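Local coordinates for protein enoyl-CoA hydratase/isomerase (Mycobacterium avium, PDB 3P5M) that probably catalyses hydration or isomerisation of enoyl-coenzyme A thioesters, as a hexameric member of the crotonase family, at residues 109-114 and 123-128; 154-159 and 171-176; 93-98 and 204-209. All coordinates share one frame; numbering follows the deposited sequence.

Interaction 1 of 3, residues 109-114 and 123-128; sequences SLALAC and SYFQLA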
loop_
_atom_site.group_PDB
_atom_site.type_symbol
_atom_site.label_atom_id
_atom_site.label_comp_id
_atom_site.label_asym_id
_atom_site.label_seq_id
_atom_site.Cartn_x
_atom_site.Cartn_y
_atom_site.Cartn_z
ATOM N N SER B 109 4.641 -8.635 24.213
ATOM C CA SER B 109 3.473 -9.277 24.793
ATOM C C SER B 109 2.631 -8.260 25.600
ATOM O O SER B 109 1.401 -8.219 25.460
ATOM C CB SER B 109 3.925 -10.407 25.712
ATOM O OG SER B 109 4.835 -11.278 25.048
ATOM N N LEU B 110 3.309 -7.449 26.428
ATOM C CA LEU B 110 2.675 -6.455 27.308
ATOM C C LEU B 110 1.833 -5.411 26.534
ATOM O O LEU B 110 0.652 -5.148 26.862
ATOM C CB LEU B 110 3.775 -5.722 28.093
ATOM C CG LEU B 110 3.454 -4.682 29.161
ATOM C CD1 LEU B 110 2.598 -5.293 30.239
ATOM C CD2 LEU B 110 4.800 -4.290 29.764
ATOM N N ALA B 111 2.472 -4.783 25.555
ATOM C CA ALA B 111 1.821 -3.765 24.726
ATOM C C ALA B 111 0.615 -4.418 24.052
ATOM O O ALA B 111 -0.491 -3.884 24.077
ATOM C CB ALA B 111 2.793 -3.251 23.678
ATOM N N LEU B 112 0.813 -5.603 23.493
ATOM C CA LEU B 112 -0.255 -6.250 22.695
ATOM C C LEU B 112 -1.407 -6.841 23.512
ATOM O O LEU B 112 -2.507 -7.070 22.992
ATOM C CB LEU B 112 0.338 -7.281 21.732
ATOM C CG LEU B 112 1.418 -6.755 20.789
ATOM C CD1 LEU B 112 1.773 -7.795 19.739
ATOM C CD2 LEU B 112 0.975 -5.458 20.087
ATOM N N ALA B 113 -1.208 -7.039 24.800
ATOM C CA ALA B 113 -2.319 -7.394 25.675
ATOM C C ALA B 113 -3.315 -6.222 25.856
ATOM O O ALA B 113 -4.496 -6.435 26.159
ATOM C CB ALA B 113 -1.794 -7.867 27.028
ATOM N N CYS B 114 -2.851 -4.995 25.632
ATOM C CA CYS B 114 -3.697 -3.820 25.852
ATOM C C CYS B 114 -4.800 -3.700 24.801
ATOM O O CYS B 114 -4.695 -4.244 23.704
ATOM C CB CYS B 114 -2.848 -2.545 25.893
ATOM S SG CYS B 114 -1.613 -2.602 27.196
ATOM N N SER B 123 9.109 3.586 17.053
ATOM C CA SER B 123 8.900 2.417 17.952
ATOM C C SER B 123 8.942 1.114 17.147
ATOM O O SER B 123 8.885 1.161 15.922
ATOM C CB SER B 123 7.665 2.546 18.838
ATOM O OG SER B 123 6.446 2.461 18.117
ATOM N N TYR B 124 9.196 -0.013 17.819
ATOM C CA TYR B 124 9.176 -1.329 17.161
ATOM C C TYR B 124 8.855 -2.474 18.121
ATOM O O TYR B 124 8.977 -2.342 19.356
ATOM C CB TYR B 124 10.509 -1.618 16.452
ATOM C CG TYR B 124 11.701 -1.704 17.359
ATOM C CD1 TYR B 124 12.128 -2.940 17.860
ATOM C CD2 TYR B 124 12.418 -0.564 17.716
ATOM C CE1 TYR B 124 13.247 -3.042 18.668
ATOM C CE2 TYR B 124 13.562 -0.650 18.542
ATOM C CZ TYR B 124 13.957 -1.887 18.997
ATOM O OH TYR B 124 15.049 -1.995 19.784
ATOM N N PHE B 125 8.489 -3.604 17.520
ATOM C CA PHE B 125 7.945 -4.770 18.220
ATOM C C PHE B 125 8.779 -5.941 17.757
ATOM O O PHE B 125 9.026 -6.117 16.551
ATOM C CB PHE B 125 6.468 -4.925 17.854
ATOM C CG PHE B 125 5.636 -3.718 18.219
ATOM C CD1 PHE B 125 4.939 -3.665 19.435
ATOM C CD2 PHE B 125 5.598 -2.623 17.393
ATOM C CE1 PHE B 125 4.207 -2.540 19.792
ATOM C CE2 PHE B 125 4.884 -1.494 17.728
ATOM C CZ PHE B 125 4.171 -1.446 18.933
ATOM N N GLN B 126 9.273 -6.732 18.704
ATOM C CA GLN B 126 10.238 -7.732 18.333
ATOM C C GLN B 126 10.245 -8.880 19.342
ATOM O O GLN B 126 10.305 -8.650 20.543
ATOM C CB GLN B 126 11.636 -7.110 18.294
ATOM C CG GLN B 126 12.746 -8.083 17.832
ATOM C CD GLN B 126 14.171 -7.536 18.093
ATOM O OE1 GLN B 126 14.356 -6.677 18.941
ATOM N NE2 GLN B 126 15.163 -8.039 17.354
ATOM N N LEU B 127 10.197 -10.100 18.824
ATOM C CA LEU B 127 10.345 -11.309 19.657
ATOM C C LEU B 127 11.818 -11.723 19.581
ATOM O O LEU B 127 12.204 -12.614 18.807
ATOM C CB LEU B 127 9.406 -12.415 19.171
ATOM C CG LEU B 127 7.907 -12.097 19.138
ATOM C CD1 LEU B 127 7.074 -13.303 18.633
ATOM C CD2 LEU B 127 7.402 -11.640 20.513
ATOM N N ALA B 128 12.656 -11.030 20.345
ATOM C CA ALA B 128 14.089 -11.312 20.280
ATOM C C ALA B 128 14.489 -12.561 21.065
ATOM O O ALA B 128 15.664 -12.883 21.124
ATOM C CB ALA B 128 14.925 -10.108 20.729
#

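Interaction 2 of 3, residues 154-159 and 171-176; sequences SRMAMT and WGMISH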
loop_
_atom_site.group_PDB
_atom_site.type_symbol
_atom_site.label_atom_id
_atom_site.label_comp_id
_atom_site.label_asym_id
_atom_site.label_seq_id
_atom_site.Cartn_x
_atom_site.Cartn_y
_atom_site.Cartn_z
ATOM N N SER B 154 4.916 -16.735 13.103
ATOM C CA SER B 154 6.030 -17.687 12.955
ATOM C C SER B 154 7.289 -16.963 12.551
ATOM O O SER B 154 8.343 -17.233 13.095
ATOM C CB SER B 154 5.759 -18.765 11.887
ATOM O OG SER B 154 4.475 -19.317 12.050
ATOM N N ARG B 155 7.177 -16.062 11.583
ATOM C CA ARG B 155 8.310 -15.274 11.177
ATOM C C ARG B 155 8.870 -14.441 12.342
ATOM O O ARG B 155 10.054 -14.581 12.666
ATOM C CB ARG B 155 8.009 -14.379 9.955
ATOM C CG ARG B 155 9.272 -13.613 9.476
ATOM C CD ARG B 155 9.102 -12.928 8.110
ATOM N NE ARG B 155 10.266 -12.097 7.762
ATOM C CZ ARG B 155 10.515 -11.633 6.541
ATOM N NH1 ARG B 155 9.683 -11.941 5.554
ATOM N NH2 ARG B 155 11.599 -10.872 6.299
ATOM N N MET B 156 8.026 -13.622 12.986
ATOM C CA MET B 156 8.488 -12.830 14.126
ATOM C C MET B 156 9.262 -13.698 15.120
ATOM O O MET B 156 10.336 -13.320 15.570
ATOM C CB MET B 156 7.321 -12.173 14.852
ATOM C CG MET B 156 6.842 -10.923 14.132
ATOM S SD MET B 156 5.579 -10.078 15.080
ATOM C CE MET B 156 6.611 -9.271 16.295
ATOM N N ALA B 157 8.711 -14.873 15.422
ATOM C CA ALA B 157 9.265 -15.711 16.482
ATOM C C ALA B 157 10.516 -16.427 16.005
ATOM O O ALA B 157 11.485 -16.482 16.726
ATOM C CB ALA B 157 8.232 -16.721 17.008
ATOM N N MET B 158 10.494 -16.948 14.790
ATOM C CA MET B 158 11.634 -17.684 14.272
ATOM C C MET B 158 12.807 -16.835 13.768
ATOM O O MET B 158 13.958 -17.292 13.849
ATOM C CB MET B 158 11.187 -18.686 13.237
ATOM C CG MET B 158 10.495 -19.839 13.938
ATOM S SD MET B 158 9.815 -21.065 12.871
ATOM C CE MET B 158 11.028 -21.161 11.593
ATOM N N THR B 159 12.550 -15.623 13.281
ATOM C CA THR B 159 13.659 -14.791 12.748
ATOM C C THR B 159 14.139 -13.710 13.713
ATOM O O THR B 159 15.210 -13.093 13.513
ATOM C CB THR B 159 13.288 -14.092 11.407
ATOM O OG1 THR B 159 12.308 -13.077 11.651
ATOM C CG2 THR B 159 12.798 -15.053 10.404
ATOM N N TRP B 171 -0.195 -4.379 9.363
ATOM C CA TRP B 171 -0.491 -5.757 9.670
ATOM C C TRP B 171 -1.691 -5.901 10.572
ATOM O O TRP B 171 -2.195 -7.000 10.698
ATOM C CB TRP B 171 0.711 -6.378 10.401
ATOM C CG TRP B 171 1.890 -6.693 9.511
ATOM C CD1 TRP B 171 2.070 -6.345 8.177
ATOM C CD2 TRP B 171 3.069 -7.382 9.904
ATOM N NE1 TRP B 171 3.270 -6.835 7.728
ATOM C CE2 TRP B 171 3.907 -7.474 8.761
ATOM C CE3 TRP B 171 3.488 -7.981 11.109
ATOM C CZ2 TRP B 171 5.171 -8.108 8.799
ATOM C CZ3 TRP B 171 4.729 -8.607 11.130
ATOM C CH2 TRP B 171 5.553 -8.673 9.972
ATOM N N GLY B 172 -2.084 -4.832 11.271
ATOM C CA GLY B 172 -3.203 -4.924 12.262
ATOM C C GLY B 172 -2.755 -5.427 13.627
ATOM O O GLY B 172 -3.597 -5.886 14.450
ATOM N N MET B 173 -1.427 -5.311 13.898
ATOM C CA MET B 173 -0.885 -5.687 15.201
ATOM C C MET B 173 -1.319 -4.721 16.282
ATOM O O MET B 173 -1.555 -5.106 17.410
ATOM C CB MET B 173 0.662 -5.687 15.175
ATOM C CG MET B 173 1.330 -6.385 16.380
ATOM S SD MET B 173 3.136 -6.078 16.556
ATOM C CE MET B 173 3.660 -7.028 15.124
ATOM N N ILE B 174 -1.382 -3.448 15.922
ATOM C CA ILE B 174 -1.622 -2.369 16.858
ATOM C C ILE B 174 -2.758 -1.492 16.347
ATOM O O ILE B 174 -2.936 -1.363 15.130
ATOM C CB ILE B 174 -0.305 -1.528 17.109
ATOM C CG1 ILE B 174 0.316 -1.061 15.787
ATOM C CG2 ILE B 174 0.702 -2.398 17.918
ATOM C CD1 ILE B 174 1.429 0.016 15.958
ATOM N N SER B 175 -3.504 -0.874 17.257
ATOM C CA SER B 175 -4.663 -0.079 16.855
ATOM C C SER B 175 -4.316 1.303 16.270
ATOM O O SER B 175 -5.003 1.764 15.385
ATOM C CB SER B 175 -5.605 0.082 18.033
ATOM O OG SER B 175 -4.947 0.816 19.051
ATOM N N HIS B 176 -3.225 1.915 16.738
ATOM C CA HIS B 176 -2.870 3.315 16.378
ATOM C C HIS B 176 -1.440 3.528 15.989
ATOM O O HIS B 176 -0.497 3.015 16.648
ATOM C CB HIS B 176 -3.182 4.277 17.521
ATOM C CG HIS B 176 -4.652 4.481 17.746
ATOM N ND1 HIS B 176 -5.439 3.539 18.367
ATOM C CD2 HIS B 176 -5.477 5.497 17.395
ATOM C CE1 HIS B 176 -6.686 3.982 18.422
ATOM N NE2 HIS B 176 -6.738 5.161 17.825
#

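Interaction 3 of 3, residues 93-98 and 204-209; sequences KPVIAG and WTKRAL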
loop_
_atom_site.group_PDB
_atom_site.type_symbol
_atom_site.label_atom_id
_atom_site.label_comp_id
_atom_site.label_asym_id
_atom_site.label_seq_id
_atom_site.Cartn_x
_atom_site.Cartn_y
_atom_site.Cartn_z
ATOM N N LYS B 93 -11.986 -2.345 32.075
ATOM C CA LYS B 93 -11.720 -0.953 31.740
ATOM C C LYS B 93 -10.653 -0.888 30.668
ATOM O O LYS B 93 -9.760 -1.755 30.615
ATOM C CB LYS B 93 -11.230 -0.208 32.990
ATOM C CG LYS B 93 -12.307 -0.044 34.059
ATOM C CD LYS B 93 -11.783 0.618 35.352
ATOM C CE LYS B 93 -12.881 0.634 36.446
ATOM N NZ LYS B 93 -12.531 1.524 37.607
ATOM N N PRO B 94 -10.752 0.099 29.779
ATOM C CA PRO B 94 -9.791 0.168 28.684
ATOM C C PRO B 94 -8.357 0.443 29.161
ATOM O O PRO B 94 -8.144 1.243 30.080
ATOM C CB PRO B 94 -10.312 1.327 27.814
ATOM C CG PRO B 94 -11.234 2.105 28.744
ATOM C CD PRO B 94 -11.825 1.108 29.651
ATOM N N VAL B 95 -7.401 -0.268 28.560
ATOM C CA VAL B 95 -5.975 -0.162 28.913
ATOM C C VAL B 95 -5.279 0.246 27.614
ATOM O O VAL B 95 -5.419 -0.455 26.589
ATOM C CB VAL B 95 -5.397 -1.525 29.396
ATOM C CG1 VAL B 95 -3.936 -1.409 29.799
ATOM C CG2 VAL B 95 -6.198 -2.065 30.609
ATOM N N ILE B 96 -4.570 1.377 27.655
ATOM C CA ILE B 96 -3.854 1.881 26.493
ATOM C C ILE B 96 -2.355 1.821 26.695
ATOM O O ILE B 96 -1.831 2.337 27.684
ATOM C CB ILE B 96 -4.320 3.330 26.138
ATOM C CG1 ILE B 96 -5.773 3.299 25.721
ATOM C CG2 ILE B 96 -3.476 3.967 25.025
ATOM C CD1 ILE B 96 -6.548 4.252 26.467
ATOM N N ALA B 97 -1.665 1.180 25.749
ATOM C CA ALA B 97 -0.211 1.225 25.709
ATOM C C ALA B 97 0.264 2.396 24.823
ATOM O O ALA B 97 -0.076 2.467 23.660
ATOM C CB ALA B 97 0.351 -0.130 25.216
ATOM N N GLY B 98 1.020 3.337 25.386
ATOM C CA GLY B 98 1.692 4.320 24.557
ATOM C C GLY B 98 3.093 3.778 24.404
ATOM O O GLY B 98 3.850 3.730 25.359
ATOM N N TRP B 204 -18.027 -4.298 28.911
ATOM C CA TRP B 204 -18.792 -5.348 28.240
ATOM C C TRP B 204 -18.256 -5.735 26.863
ATOM O O TRP B 204 -18.144 -6.943 26.560
ATOM C CB TRP B 204 -20.265 -4.958 28.127
ATOM C CG TRP B 204 -21.026 -5.306 29.348
ATOM C CD1 TRP B 204 -21.441 -4.449 30.321
ATOM C CD2 TRP B 204 -21.443 -6.612 29.761
ATOM N NE1 TRP B 204 -22.129 -5.138 31.304
ATOM C CE2 TRP B 204 -22.128 -6.462 30.993
ATOM C CE3 TRP B 204 -21.309 -7.899 29.216
ATOM C CZ2 TRP B 204 -22.688 -7.541 31.672
ATOM C CZ3 TRP B 204 -21.864 -8.960 29.902
ATOM C CH2 TRP B 204 -22.555 -8.775 31.101
ATOM N N THR B 205 -17.937 -4.745 26.035
ATOM C CA THR B 205 -17.217 -4.965 24.772
ATOM C C THR B 205 -15.939 -5.794 24.975
ATOM O O THR B 205 -15.703 -6.748 24.228
ATOM C CB THR B 205 -16.840 -3.630 24.124
ATOM O OG1 THR B 205 -18.021 -2.879 23.854
ATOM C CG2 THR B 205 -16.039 -3.843 22.833
ATOM N N LYS B 206 -15.118 -5.453 25.982
ATOM C CA LYS B 206 -13.909 -6.266 26.259
ATOM C C LYS B 206 -14.224 -7.709 26.629
ATOM O O LYS B 206 -13.483 -8.633 26.212
ATOM C CB LYS B 206 -13.041 -5.703 27.382
ATOM C CG LYS B 206 -12.250 -4.506 27.049
ATOM C CD LYS B 206 -11.329 -4.082 28.273
ATOM C CE LYS B 206 -10.251 -5.138 28.644
ATOM N NZ LYS B 206 -9.058 -4.469 29.346
ATOM N N ARG B 207 -15.277 -7.919 27.440
ATOM C CA ARG B 207 -15.632 -9.296 27.788
ATOM C C ARG B 207 -16.048 -10.102 26.559
ATOM O O ARG B 207 -15.681 -11.279 26.449
ATOM C CB ARG B 207 -16.688 -9.426 28.928
ATOM N N ALA B 208 -16.818 -9.501 25.655
ATOM C CA ALA B 208 -17.268 -10.227 24.463
ATOM C C ALA B 208 -16.077 -10.536 23.568
ATOM O O ALA B 208 -15.944 -11.635 23.032
ATOM C CB ALA B 208 -18.340 -9.437 23.687
ATOM N N LEU B 209 -15.200 -9.550 23.427
ATOM C CA LEU B 209 -14.032 -9.676 22.590
ATOM C C LEU B 209 -12.995 -10.684 23.143
ATOM O O LEU B 209 -12.393 -11.442 22.374
ATOM C CB LEU B 209 -13.450 -8.287 22.289
ATOM C CG LEU B 209 -12.348 -8.311 21.239
ATOM C CD1 LEU B 209 -12.970 -8.716 19.875
ATOM C CD2 LEU B 209 -11.598 -6.937 21.118
#

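Interaction 1 of 3, residues 109-114 and 123-128
F125, on strand 124-126, meets A111 and L112 of helix 106-113 with one ring corner, in a purely apolar contact near the centre of the chain. Along the strand, S123 leads in, its hydroxyl bonded to the carbonyl of A120. Y124 lays its ring against A102 and V104 of strand 102-104 and packs on A180 of another subunit. F125 comes next and points its side chain at the helix. With CG anti to its carbonyl carbon (chi1 -59°), the ring leans off the strand until F125 CE1 lies 4.2 Å from A111 CB. The methyl sits at the ring's edge, near its plane, whereas L112 approaches obliquely, its CD2 4.4 Å from the same F125 CE1. Both partners are consecutive residues of the helix, and V99 of strand 95-99 packs against A111 as well as F125, adding a side chain of the main sheet to the cluster. Q126 sends its NE2 to the carbonyl of A160, while its backbone pairs with A103. L127 rests on L144, a residue that L112 touches too. Beyond the contact, the L112 carbonyl takes a hydrogen bond from R150 of a second subunit, so this helix end also serves the assembly. Strand 124-126 lies between strands 102-104 and 163-164, and F125 fills the junction where this small sheet, helix 106-113 and V99 of the main sheet meet, consistent with the core of a crotonase-type fold.

Interaction 2 of 3, residues 154-159 and 171-176
A methionine-rich apolar contact joins helix 150-159 to the end of helix 165-171 and the turn after it, buried about 13 Å from the centre of the chain to that of the contact. M156 and M173 reach toward each other tip to tip, M156 SD lying 3.6 Å from M173 CE, with the CE atoms of M156 and M173 3.9 Å apart. M173 has CG anti to its backbone N (chi1 -166°) and bends at its last torsion, which brings the methyl round to the sulfur. The same sulfur reaches W171 at the ring's edge, near its plane, with M156 SD 4.3 Å from W171 CZ3. Between the two partners, G172 adopts positive phi and ends helix 165-171 in a Schellman motif; on either side of this glycine in sequence, W171 and M173 both point toward M156. I148 touches all three side chains, and I163 lies against M156 and W171. R152 makes a cation-pi contact with the indole. On the helix, the R155 carbonyl accepts from both T159 N and T159 OG1, the hydroxyl coming from above the carbonyl plane with T159 OG1 2.9 Å from R155 O. R155 also pairs with E161 and, through NH1, bonds to the S175 carbonyl of a neighbouring subunit.

Interaction 3 of 3, residues 93-98 and 204-209
One charged hydrogen bond carries this contact: K206 of helix 199-213 reaches to the start of strand 95-99 and gives its ammonium to the carbonyl of K93, with K206 NZ 3.1 Å from K93 O. The donor stands above the carbonyl plane, 37° out of it, with a C=O...N angle of 143°. That ammonium has further partners: OD2 of D115 in a salt bridge, the I88 carbonyl in a second hydrogen bond and the L91 carbonyl in a weak one. D115 OD2 also accepts from V95 N, so carboxylate, lysine and strand start are locked together, and the nearby negative charge would be expected to favour a protonated K206.

Van der Waals contacts add to this. The methylenes of K206 lie along the K93 peptide, K206 CD coming 3.7 Å from K93 O, and a bend at chi3 (64°) then turns NZ toward that oxygen. V95 crosses the lysine at about a right angle, its CG2 3.9 Å from K206 NZ. The side chain of K93 points away from the helix, its NZ bonding the V51 carbonyl. A lysine of helix 199-213 thus clasps the entrance to a central parallel strand of the main sheet, joining the C-terminal helical region to the spiral core of this crotonase-type subunit.

All three contacts are buried, yet at different depths: the centre of interaction 1 is about 5 Å from that of the chain, the centres of interactions 2 and 3 about 13 and 15 Å. Interactions 1 and 2 form one continuous apolar layer, since L112 CD1 packs 3.7 Å from M173 CG and F125 also lies on M173 and I174. Interaction 3 differs in chemistry, a lysine shared between backbone carbonyls and the carboxylate of D115 where the main sheet meets helix 199-213. Strand 95-99 links it to interaction 1, with C114 SG 3.7 Å from A97 CB. Interactions 2 and 3 do not touch within the chain, but M158 of a second subunit packs on K206.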